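Local coordinates for protein inositol-3-phosphate synthase (Caenorhabditis elegans, PDB 1VKO) that is an NAD-binding enzyme of the inositol-phosphate synthase family, with a Rossmann-type nucleotide-binding domain and a four-chain assembly, at residues 74-78 / 149-155; 242-247 / 294-300; 334-338 / 496-500; 376-380 / 483-487. All coordinates share one frame; numbering follows the deposited sequence.

Contacts 1 and 2 belong to the same parallel Rossmann-type sheet and meet directly, since strand 77-82 of contact 1 is hydrogen-bonded to strand 242-247 of contact 2. Contact 1 is a partly buried join at the border strand, made of one backbone bond and a few aliphatic groups; contact 2 is a fully buried strand pair whose far end reaches NAD. Contacts 3 and 4 are both buried, lie outside that sheet and touch through Asn496. Contact 3 joins a helix to the start of another beside the second subunit, with an Asp338-Arg500 salt bridge, whereas contact 4 brings two lysines together on pyrophosphate.

Contact 1 of 4, residues 74-78 / 149-155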
# COMPACT_ATOMS: atom_id res chain seq x y z
N PRO A 74 36.63 27.26 8.51
CA PRO A 74 35.98 26.45 9.54
C PRO A 74 36.96 26.13 10.65
O PRO A 74 38.12 25.83 10.38
CB PRO A 74 35.53 25.20 8.77
CG PRO A 74 35.34 25.71 7.35
CD PRO A 74 36.53 26.62 7.18
N ARG A 75 36.49 26.24 11.90
CA ARG A 75 37.31 25.95 13.08
C ARG A 75 37.51 24.44 13.29
O ARG A 75 36.71 23.62 12.80
CB ARG A 75 36.66 26.56 14.31
CG ARG A 75 36.98 28.03 14.51
CD ARG A 75 36.04 28.98 13.77
NE ARG A 75 36.27 30.38 14.11
CZ ARG A 75 35.43 31.14 14.80
NH1 ARG A 75 34.27 30.66 15.25
NH2 ARG A 75 35.74 32.40 15.03
N LYS A 76 38.58 24.09 14.01
CA LYS A 76 38.86 22.68 14.34
C LYS A 76 37.81 22.20 15.31
O LYS A 76 37.64 22.78 16.38
CB LYS A 76 40.26 22.50 14.93
CG LYS A 76 40.70 21.04 14.92
CD LYS A 76 42.01 20.82 15.68
CE LYS A 76 42.39 19.35 15.57
NZ LYS A 76 43.52 18.98 16.47
N THR A 77 37.12 21.13 14.94
CA THR A 77 35.81 20.83 15.57
C THR A 77 35.68 19.43 16.16
O THR A 77 35.82 18.43 15.47
CB THR A 77 34.70 21.11 14.54
OG1 THR A 77 34.67 22.52 14.29
CG2 THR A 77 33.30 20.83 15.07
N GLY A 78 35.40 19.37 17.45
CA GLY A 78 35.13 18.08 18.10
C GLY A 78 33.64 17.93 18.33
O GLY A 78 32.96 18.91 18.67
N LEU A 149 32.36 22.68 7.31
CA LEU A 149 33.06 21.41 7.52
C LEU A 149 32.59 20.29 6.58
O LEU A 149 31.48 20.32 6.06
CB LEU A 149 32.85 20.95 8.96
CG LEU A 149 33.33 21.84 10.08
CD1 LEU A 149 32.54 21.49 11.33
CD2 LEU A 149 34.85 21.67 10.28
N SER A 150 33.48 19.32 6.35
CA SER A 150 33.08 18.02 5.85
C SER A 150 33.03 17.13 7.04
O SER A 150 33.82 17.33 7.97
CB SER A 150 34.14 17.47 4.90
OG SER A 150 34.12 16.05 4.89
N PRO A 151 32.18 16.11 7.05
CA PRO A 151 32.13 15.23 8.22
C PRO A 151 33.46 14.51 8.42
O PRO A 151 33.68 13.96 9.48
CB PRO A 151 31.02 14.23 7.85
CG PRO A 151 30.15 14.99 6.87
CD PRO A 151 31.20 15.73 6.02
N ASN A 152 34.32 14.53 7.40
CA ASN A 152 35.64 13.95 7.55
C ASN A 152 36.50 14.76 8.52
O ASN A 152 37.44 14.22 9.07
CB ASN A 152 36.34 13.80 6.18
CG ASN A 152 35.55 12.92 5.22
OD1 ASN A 152 34.79 12.02 5.62
ND2 ASN A 152 35.73 13.16 3.93
N ASP A 153 36.13 16.02 8.76
CA ASP A 153 36.93 16.95 9.56
C ASP A 153 36.48 16.95 11.01
O ASP A 153 37.02 17.73 11.83
CB ASP A 153 36.76 18.38 9.06
CG ASP A 153 37.20 18.57 7.64
OD1 ASP A 153 38.36 18.19 7.34
OD2 ASP A 153 36.47 19.12 6.78
N LEU A 154 35.46 16.14 11.31
CA LEU A 154 34.91 16.09 12.68
C LEU A 154 35.65 15.06 13.49
O LEU A 154 35.80 13.92 13.05
CB LEU A 154 33.41 15.76 12.67
CG LEU A 154 32.32 16.63 12.01
CD1 LEU A 154 30.95 15.89 12.03
CD2 LEU A 154 32.18 18.04 12.64
N ILE A 155 36.13 15.47 14.66
CA ILE A 155 36.72 14.53 15.62
C ILE A 155 35.63 14.14 16.62
O ILE A 155 35.05 15.01 17.26
CB ILE A 155 37.87 15.22 16.41
CG1 ILE A 155 39.10 15.49 15.52
CG2 ILE A 155 38.26 14.37 17.59
CD1 ILE A 155 39.22 16.94 15.01
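This is a parallel strand pairing, Gly78 opposite Ile155, near the start of strands 77-82 and 154-159 at the border of the Rossmann-type sheet. Ile155 N donates to Thr77 O at 3.1 Å, and the bond is almost straight, 174° at the hydrogen. One residue on, Gly78 faces Ile155 so closely that Gly78 CA lies 3.2 Å from Ile155 O, a CA-H...O contact. Before the strands come together, Leu149 fills the gap with its two methyls: CD2 rests 3.9 Å from Pro74 CB, while CD1 meets Thr77 OG1 at 3.8 Å. The Thr77 hydroxyl is turned back onto its own chain, 2.8 Å from Arg75 O and well above that carbonyl plane. With chi1 at -67°, Thr77 CG2 stands anti to the backbone N, and it lies alongside Leu154 CD2 at 3.9 Å. The extended Lys76 chain passes over Ile155 CD1, then ends in a hydrogen bond to His238 O. Glu456 of helix 440-458 packs on Pro74, Thr77 and Leu149; on the other face of the sheet, Phe234 and His238 of helix 220-238 touch Ile155. Strand 242-247 flanks strand 77-82 on the side away from 154-159.

Contact 2 of 4, residues 242-247 / 294-300; sequences CVIVLW and AHYINGS. With NAD (nicotinamide-adenine-dinucleotide), chain G.
Val245 and Tyr296 meet tightly on one face of this parallel strand pair, Val245 CG1 standing 3.3 Å from CD1 at the edge of the tyrosine ring. Tyr296 CG, anti to the backbone N (chi1 -172°), lays the ring along Val245 and Trp247, with Tyr296 OH 3.3 Å from Trp247 CB, and helix 281-291 packs over Val245, Trp247 and Tyr296. On the other face, Leu246 CD1 comes within 3.7 Å of Ile297 CB, and Ile244 CG2 lies beside Ile297 CG1; helix 440-458 packs on Ile297 and His295. Four close backbone bonds join the strands from Val243 to Trp247, the shortest being Val245 N to His295 O at 2.7 Å; a fifth, more bent, runs from Gly299 N to Trp247 O. At the beginning of the pair, Cys242 SG approaches the His295 ring in its plane, 3.9 Å from CD2, and the ring's ND1 is hydrogen-bonded to Phe319 N. The polar edge lies at the opposite end. There Asn298 OD1 takes Ser300 N in an Asx turn, its ND2 hydrogen-bonded to Gln302 O. Ser300 OG sits at the indole edge, 3.1 Å from Trp247 CD1, and is hydrogen-bonded to NAD O3D at 3.0 Å. Parallel strands whose C-terminal ends and following loops hold the dinucleotide are the hallmark of a Rossmann-type nucleotide-binding fold.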
# COMPACT_ATOMS: atom_id res chain seq x y z
N CYS A 242 36.06 24.45 18.29
CA CYS A 242 34.59 24.34 18.42
C CYS A 242 34.22 22.98 18.99
O CYS A 242 34.60 21.95 18.44
CB CYS A 242 33.88 24.52 17.08
SG CYS A 242 32.08 24.70 17.18
N VAL A 243 33.49 22.99 20.09
CA VAL A 243 33.07 21.74 20.72
C VAL A 243 31.55 21.73 20.67
O VAL A 243 30.92 22.70 21.11
CB VAL A 243 33.54 21.64 22.20
CG1 VAL A 243 33.03 20.39 22.85
CG2 VAL A 243 35.04 21.64 22.26
N ILE A 244 30.99 20.65 20.13
CA ILE A 244 29.55 20.47 20.08
C ILE A 244 29.24 19.18 20.81
O ILE A 244 29.91 18.15 20.59
CB ILE A 244 29.03 20.41 18.63
CG1 ILE A 244 29.36 21.68 17.88
CG2 ILE A 244 27.47 20.16 18.59
CD1 ILE A 244 29.59 21.43 16.36
N VAL A 245 28.25 19.25 21.70
CA VAL A 245 27.72 18.09 22.38
C VAL A 245 26.32 17.79 21.84
O VAL A 245 25.49 18.70 21.65
CB VAL A 245 27.64 18.33 23.87
CG1 VAL A 245 26.72 17.21 24.56
CG2 VAL A 245 29.05 18.38 24.45
N LEU A 246 26.06 16.51 21.59
CA LEU A 246 24.81 16.14 20.94
C LEU A 246 24.24 14.87 21.55
O LEU A 246 24.94 13.84 21.67
CB LEU A 246 25.01 15.99 19.42
CG LEU A 246 23.80 15.69 18.55
CD1 LEU A 246 23.91 16.36 17.13
CD2 LEU A 246 23.58 14.17 18.45
N TRP A 247 22.97 14.96 21.93
CA TRP A 247 22.26 13.86 22.52
C TRP A 247 21.61 12.95 21.46
O TRP A 247 20.67 13.34 20.73
CB TRP A 247 21.18 14.40 23.47
CG TRP A 247 20.44 13.30 24.16
CD1 TRP A 247 19.45 12.51 23.62
CD2 TRP A 247 20.63 12.84 25.50
NE1 TRP A 247 19.03 11.59 24.55
CE2 TRP A 247 19.74 11.76 25.71
CE3 TRP A 247 21.50 13.22 26.55
CZ2 TRP A 247 19.65 11.09 26.94
CZ3 TRP A 247 21.45 12.52 27.74
CH2 TRP A 247 20.51 11.48 27.94
N ALA A 294 30.85 24.70 25.08
CA ALA A 294 30.35 23.78 24.02
C ALA A 294 28.87 24.01 23.72
O ALA A 294 28.09 24.37 24.61
CB ALA A 294 30.56 22.32 24.43
N HIS A 295 28.48 23.82 22.47
CA HIS A 295 27.09 24.00 22.09
C HIS A 295 26.40 22.66 22.31
O HIS A 295 27.04 21.61 22.36
CB HIS A 295 26.96 24.42 20.61
CG HIS A 295 27.90 25.52 20.21
ND1 HIS A 295 27.70 26.83 20.57
CD2 HIS A 295 29.03 25.50 19.48
CE1 HIS A 295 28.69 27.57 20.10
NE2 HIS A 295 29.50 26.79 19.42
N TYR A 296 25.09 22.71 22.43
CA TYR A 296 24.35 21.53 22.77
C TYR A 296 23.13 21.31 21.87
O TYR A 296 22.23 22.20 21.78
CB TYR A 296 23.96 21.56 24.26
CG TYR A 296 23.35 20.25 24.71
CD1 TYR A 296 24.14 19.16 25.08
CD2 TYR A 296 21.99 20.09 24.72
CE1 TYR A 296 23.55 17.95 25.47
CE2 TYR A 296 21.41 18.90 25.06
CZ TYR A 296 22.16 17.85 25.47
OH TYR A 296 21.50 16.66 25.84
N ILE A 297 23.13 20.13 21.22
CA ILE A 297 22.00 19.65 20.38
C ILE A 297 21.26 18.44 20.96
O ILE A 297 21.88 17.43 21.32
CB ILE A 297 22.46 19.27 18.93
CG1 ILE A 297 23.42 20.32 18.32
CG2 ILE A 297 21.24 18.96 18.00
CD1 ILE A 297 22.86 21.70 18.23
N ASN A 298 19.93 18.56 21.02
CA ASN A 298 19.03 17.52 21.51
C ASN A 298 18.32 16.81 20.34
O ASN A 298 17.41 17.39 19.74
CB ASN A 298 17.97 18.12 22.44
CG ASN A 298 16.89 17.08 22.89
OD1 ASN A 298 17.16 15.89 22.98
ND2 ASN A 298 15.68 17.56 23.17
N GLY A 299 18.75 15.57 20.07
CA GLY A 299 18.28 14.75 18.97
C GLY A 299 17.07 13.91 19.34
O GLY A 299 16.50 13.21 18.50
N SER A 300 16.66 14.00 20.61
CA SER A 300 15.57 13.17 21.13
C SER A 300 14.37 14.03 21.55
O SER A 300 14.45 15.27 21.58
CB SER A 300 16.05 12.33 22.31
OG SER A 300 17.06 11.42 21.90
PA NAD G . 20.03 3.19 20.39
O1A NAD G . 19.48 2.42 21.49
O2A NAD G . 20.65 2.26 19.43
O5B NAD G . 21.05 4.24 21.01
C5B NAD G . 20.93 4.63 22.35
C4B NAD G . 22.29 4.47 22.99
O4B NAD G . 22.40 5.41 24.04
C3B NAD G . 22.48 3.11 23.60
O3B NAD G . 23.86 2.82 23.39
C2B NAD G . 22.33 3.30 25.09
O2B NAD G . 23.38 2.54 25.66
C1B NAD G . 22.67 4.78 25.26
N9A NAD G . 22.15 5.53 26.42
C8A NAD G . 20.95 5.46 27.05
N7A NAD G . 20.95 6.33 28.08
C5A NAD G . 22.13 6.98 28.15
C6A NAD G . 22.67 7.94 29.02
N6A NAD G . 22.03 8.41 30.10
N1A NAD G . 23.96 8.38 28.80
C2A NAD G . 24.70 7.86 27.78
N3A NAD G . 24.17 6.90 26.98
C4A NAD G . 22.90 6.46 27.13
O3 NAD G . 18.92 4.14 19.68
PN NAD G . 19.29 4.94 18.36
O1N NAD G . 20.76 5.14 18.35
O2N NAD G . 18.66 4.25 17.23
O5D NAD G . 18.70 6.44 18.57
C5D NAD G . 18.92 7.15 19.78
C4D NAD G . 17.91 8.27 20.05
O4D NAD G . 17.72 9.06 18.90
C3D NAD G . 16.52 7.78 20.47
O3D NAD G . 16.04 8.61 21.49
C2D NAD G . 15.66 8.09 19.27
O2D NAD G . 14.31 8.40 19.56
C1D NAD G . 16.34 9.32 18.74
N1N NAD G . 15.87 9.47 17.37
C2N NAD G . 16.14 8.51 16.45
C3N NAD G . 15.65 8.66 15.17
C7N NAD G . 16.29 7.81 14.13
O7N NAD G . 17.23 6.87 14.61
N7N NAD G . 15.97 7.98 12.84
C4N NAD G . 14.90 9.80 14.80
C5N NAD G . 14.62 10.75 15.76
C6N NAD G . 15.11 10.58 17.06

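Contact 3 of 4, residues 334-338 / 496-500; sequences SAFVD and NAFMR
Ser334 and Ala497 bring their chains to a CA-CA distance of 4.9 Å, where the loop leading into helix 498-513, with Ala497 at its N-cap position, runs against helix 329-342. One turn further along the first helix, Asp338 makes a salt bridge, OD1 to Arg500 NE at 3.1 Å. This is not a flat, two-pronged pairing: the carboxylate and guanidinium planes stand 81° apart, and Asp338 OD2 sits 3.1 Å above the guanidinium plane, offset toward its rim. A bend at chi2, -105°, turns the arginine chain beyond CG across the acid, with Arg500 CD 3.9 Å from Asp338 OD2. The Ala497 methyl packs against the same carboxylate, with CB 3.4 Å from Asp338 OD1. Arg500 NH2, also 3.1 Å from Asp338 OD1, has a weak hydrogen bond to Ser342 OG. Near the start of the contact, Phe498 CB touches Ser334 CB at 3.9 Å; the position of the serine hydroxyl is doubtful, and so is any bond from Phe498 N to it. With CG anti to the backbone N, chi1 172°, the Phe498 ring is carried away from helix 329-342 toward the subunit boundary, where it packs edge-to-face with Phe339 of the second subunit, which also touches Ala335. Within the chain, Met384 of helix 382-387 packs on both Asp338 and Arg500, making a third helix at the junction.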
# COMPACT_ATOMS: atom_id res chain seq x y z
N SER A 334 5.89 16.48 6.91
CA SER A 334 6.30 17.89 6.82
C SER A 334 6.19 18.52 5.42
O SER A 334 5.65 19.61 5.28
CB SER A 334 7.74 18.03 7.32
OG SER A 334 7.88 19.25 8.00
N ALA A 335 6.72 17.85 4.40
CA ALA A 335 6.63 18.38 3.04
C ALA A 335 5.25 18.17 2.35
O ALA A 335 4.88 18.98 1.48
CB ALA A 335 7.74 17.84 2.19
N PHE A 336 4.52 17.11 2.75
CA PHE A 336 3.30 16.64 2.07
C PHE A 336 2.05 17.40 2.51
O PHE A 336 1.19 17.71 1.68
CB PHE A 336 3.09 15.13 2.32
CG PHE A 336 1.91 14.53 1.60
CD1 PHE A 336 1.71 14.76 0.24
CD2 PHE A 336 1.02 13.70 2.27
CE1 PHE A 336 0.61 14.19 -0.43
CE2 PHE A 336 -0.09 13.13 1.61
CZ PHE A 336 -0.27 13.36 0.26
N VAL A 337 1.95 17.68 3.81
CA VAL A 337 0.85 18.48 4.34
C VAL A 337 0.94 19.95 3.87
O VAL A 337 -0.11 20.59 3.64
CB VAL A 337 0.68 18.35 5.90
CG1 VAL A 337 0.22 16.95 6.28
CG2 VAL A 337 1.95 18.70 6.64
N ASP A 338 2.17 20.46 3.71
CA ASP A 338 2.43 21.80 3.12
C ASP A 338 1.96 21.87 1.65
O ASP A 338 1.12 22.73 1.27
CB ASP A 338 3.94 22.09 3.19
CG ASP A 338 4.30 23.58 2.95
OD1 ASP A 338 3.79 24.48 3.66
OD2 ASP A 338 5.13 23.93 2.09
N ASN A 496 7.12 24.46 10.74
CA ASN A 496 7.20 22.99 10.58
C ASN A 496 7.36 22.44 9.16
O ASN A 496 7.72 21.29 8.99
CB ASN A 496 6.01 22.31 11.26
CG ASN A 496 6.08 22.37 12.79
OD1 ASN A 496 7.01 21.85 13.42
ND2 ASN A 496 5.07 22.98 13.38
N ALA A 497 7.08 23.24 8.14
CA ALA A 497 7.03 22.72 6.78
C ALA A 497 8.43 22.70 6.17
O ALA A 497 9.04 23.76 5.94
CB ALA A 497 6.07 23.51 5.93
N PHE A 498 8.91 21.49 5.92
CA PHE A 498 10.31 21.24 5.55
C PHE A 498 10.85 22.12 4.43
O PHE A 498 11.89 22.75 4.61
CB PHE A 498 10.51 19.76 5.19
CG PHE A 498 11.87 19.44 4.61
CD1 PHE A 498 12.95 19.14 5.45
CD2 PHE A 498 12.07 19.43 3.24
CE1 PHE A 498 14.22 18.84 4.92
CE2 PHE A 498 13.34 19.13 2.70
CZ PHE A 498 14.41 18.83 3.54
N MET A 499 10.19 22.15 3.28
CA MET A 499 10.75 22.90 2.16
C MET A 499 10.86 24.40 2.51
O MET A 499 11.78 25.09 2.06
CB MET A 499 9.98 22.62 0.85
CG MET A 499 10.18 21.16 0.30
SD MET A 499 11.91 20.62 -0.03
CE MET A 499 12.53 21.91 -1.13
N ARG A 500 9.98 24.87 3.39
CA ARG A 500 10.04 26.23 3.86
C ARG A 500 11.28 26.45 4.76
O ARG A 500 11.92 27.52 4.74
CB ARG A 500 8.73 26.57 4.57
CG ARG A 500 7.46 26.18 3.79
CD ARG A 500 6.70 27.35 3.12
NE ARG A 500 5.28 27.04 2.90
CZ ARG A 500 4.65 27.08 1.72
NH1 ARG A 500 5.28 27.45 0.60
NH2 ARG A 500 3.36 26.76 1.65

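Contact 4 of 4, residues 376-380 / 483-487. With POP (pyrophosphate 2-), chain H.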
# COMPACT_ATOMS: atom_id res chain seq x y z
N SER A 376 6.03 15.08 19.65
CA SER A 376 6.91 15.69 18.62
C SER A 376 6.56 15.25 17.20
O SER A 376 6.71 16.04 16.26
CB SER A 376 8.39 15.40 18.90
OG SER A 376 8.67 14.04 18.66
N LYS A 377 6.10 14.01 17.05
CA LYS A 377 5.55 13.51 15.77
C LYS A 377 4.17 14.16 15.40
O LYS A 377 3.90 14.48 14.23
CB LYS A 377 5.47 11.96 15.79
CG LYS A 377 6.84 11.22 15.73
CD LYS A 377 6.66 9.70 15.83
CE LYS A 377 6.27 9.04 14.49
NZ LYS A 377 7.44 8.43 13.74
N SER A 378 3.32 14.35 16.42
CA SER A 378 1.96 14.88 16.26
C SER A 378 1.92 16.39 16.00
O SER A 378 0.89 16.90 15.55
CB SER A 378 1.11 14.56 17.51
OG SER A 378 0.64 13.21 17.54
N SER A 379 3.02 17.09 16.27
CA SER A 379 3.03 18.57 16.32
C SER A 379 3.18 19.34 14.99
O SER A 379 2.93 20.55 14.96
CB SER A 379 4.09 19.07 17.34
OG SER A 379 5.43 19.02 16.84
N VAL A 380 3.55 18.64 13.91
CA VAL A 380 4.05 19.28 12.66
C VAL A 380 3.01 19.88 11.66
O VAL A 380 3.40 20.46 10.62
CB VAL A 380 5.06 18.38 11.89
CG1 VAL A 380 6.38 18.31 12.62
CG2 VAL A 380 4.49 16.98 11.62
N LEU A 483 14.83 18.85 12.37
CA LEU A 483 14.24 18.52 13.67
C LEU A 483 12.72 18.52 13.64
O LEU A 483 12.12 19.33 12.92
CB LEU A 483 14.76 19.50 14.73
CG LEU A 483 16.27 19.47 15.03
CD1 LEU A 483 16.66 20.72 15.80
CD2 LEU A 483 16.76 18.16 15.73
N LYS A 484 12.12 17.62 14.43
CA LYS A 484 10.69 17.36 14.41
C LYS A 484 9.92 18.37 15.17
O LYS A 484 8.82 18.77 14.75
CB LYS A 484 10.36 16.05 15.08
CG LYS A 484 10.35 14.88 14.18
CD LYS A 484 9.57 13.75 14.85
CE LYS A 484 10.06 12.43 14.29
NZ LYS A 484 11.43 12.08 14.79
N ALA A 485 10.51 18.76 16.31
CA ALA A 485 9.87 19.58 17.33
C ALA A 485 10.80 20.73 17.66
O ALA A 485 11.41 20.79 18.75
CB ALA A 485 9.56 18.75 18.55
N PRO A 486 10.90 21.66 16.73
CA PRO A 486 11.92 22.69 16.83
C PRO A 486 11.66 23.64 18.02
O PRO A 486 10.52 24.08 18.28
CB PRO A 486 11.90 23.39 15.47
CG PRO A 486 10.68 22.87 14.74
CD PRO A 486 10.03 21.82 15.55
N VAL A 487 12.73 23.85 18.78
CA VAL A 487 12.79 24.81 19.84
C VAL A 487 13.26 26.12 19.16
O VAL A 487 14.16 26.12 18.30
CB VAL A 487 13.79 24.31 20.92
CG1 VAL A 487 13.93 25.32 22.09
CG2 VAL A 487 13.34 22.96 21.45
P1 POP H . 10.47 9.97 11.67
O1 POP H . 10.99 11.09 10.77
O2 POP H . 10.54 8.65 10.93
O3 POP H . 9.02 10.25 12.03
O POP H . 11.43 9.86 12.99
P2 POP H . 11.28 8.80 14.22
O4 POP H . 12.30 7.69 14.00
O5 POP H . 11.54 9.55 15.52
O6 POP H . 9.92 8.12 14.36
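Bends late in two lysine chains, at chi3 (81°) and chi4 (98°) of Lys377 and at chi4 (72°) of Lys484, turn both amine nitrogens onto one pyrophosphate. Up to that point the chains run side by side in the same direction, with Lys377 CG 3.7 Å from Lys484 CE. Lys377 NZ then spans the two phosphate groups, hydrogen-bonding O6 at 2.6 Å and O3 at 3.0 Å. Lys484 NZ takes the bridging oxygen O at 2.9 Å and the terminal O5 at 2.6 Å, and is held from the protein side by Phe325 O. Although both amines grip the same anion, Lys377 NZ and Lys484 NZ stay 5.5 Å apart. The backbone behind is packed without hydrogen bonds across the two segments. Ser376 CB meets the Ala485 methyl at 3.6 Å, and Val380 CG1 presses against Lys484 O at 3.3 Å. Gly328, Gln329, Thr330, Lys373 and Lys414 also hydrogen-bond to the pyrophosphate, so the two lysines are part of the set of donors that binds it, and Lys484 touches NAD as well. The contact joins the C-terminal part of helix 367-378 and the residues after it to the loop before helix 498-513, a loop hydrogen-bonded through its backbone to Asp323 and Asp324, while Val402 and Ile404 of strand 399-406 pack on Lys377, and Thr330 of helix 329-342 touches Lys377, Val380 and Lys484.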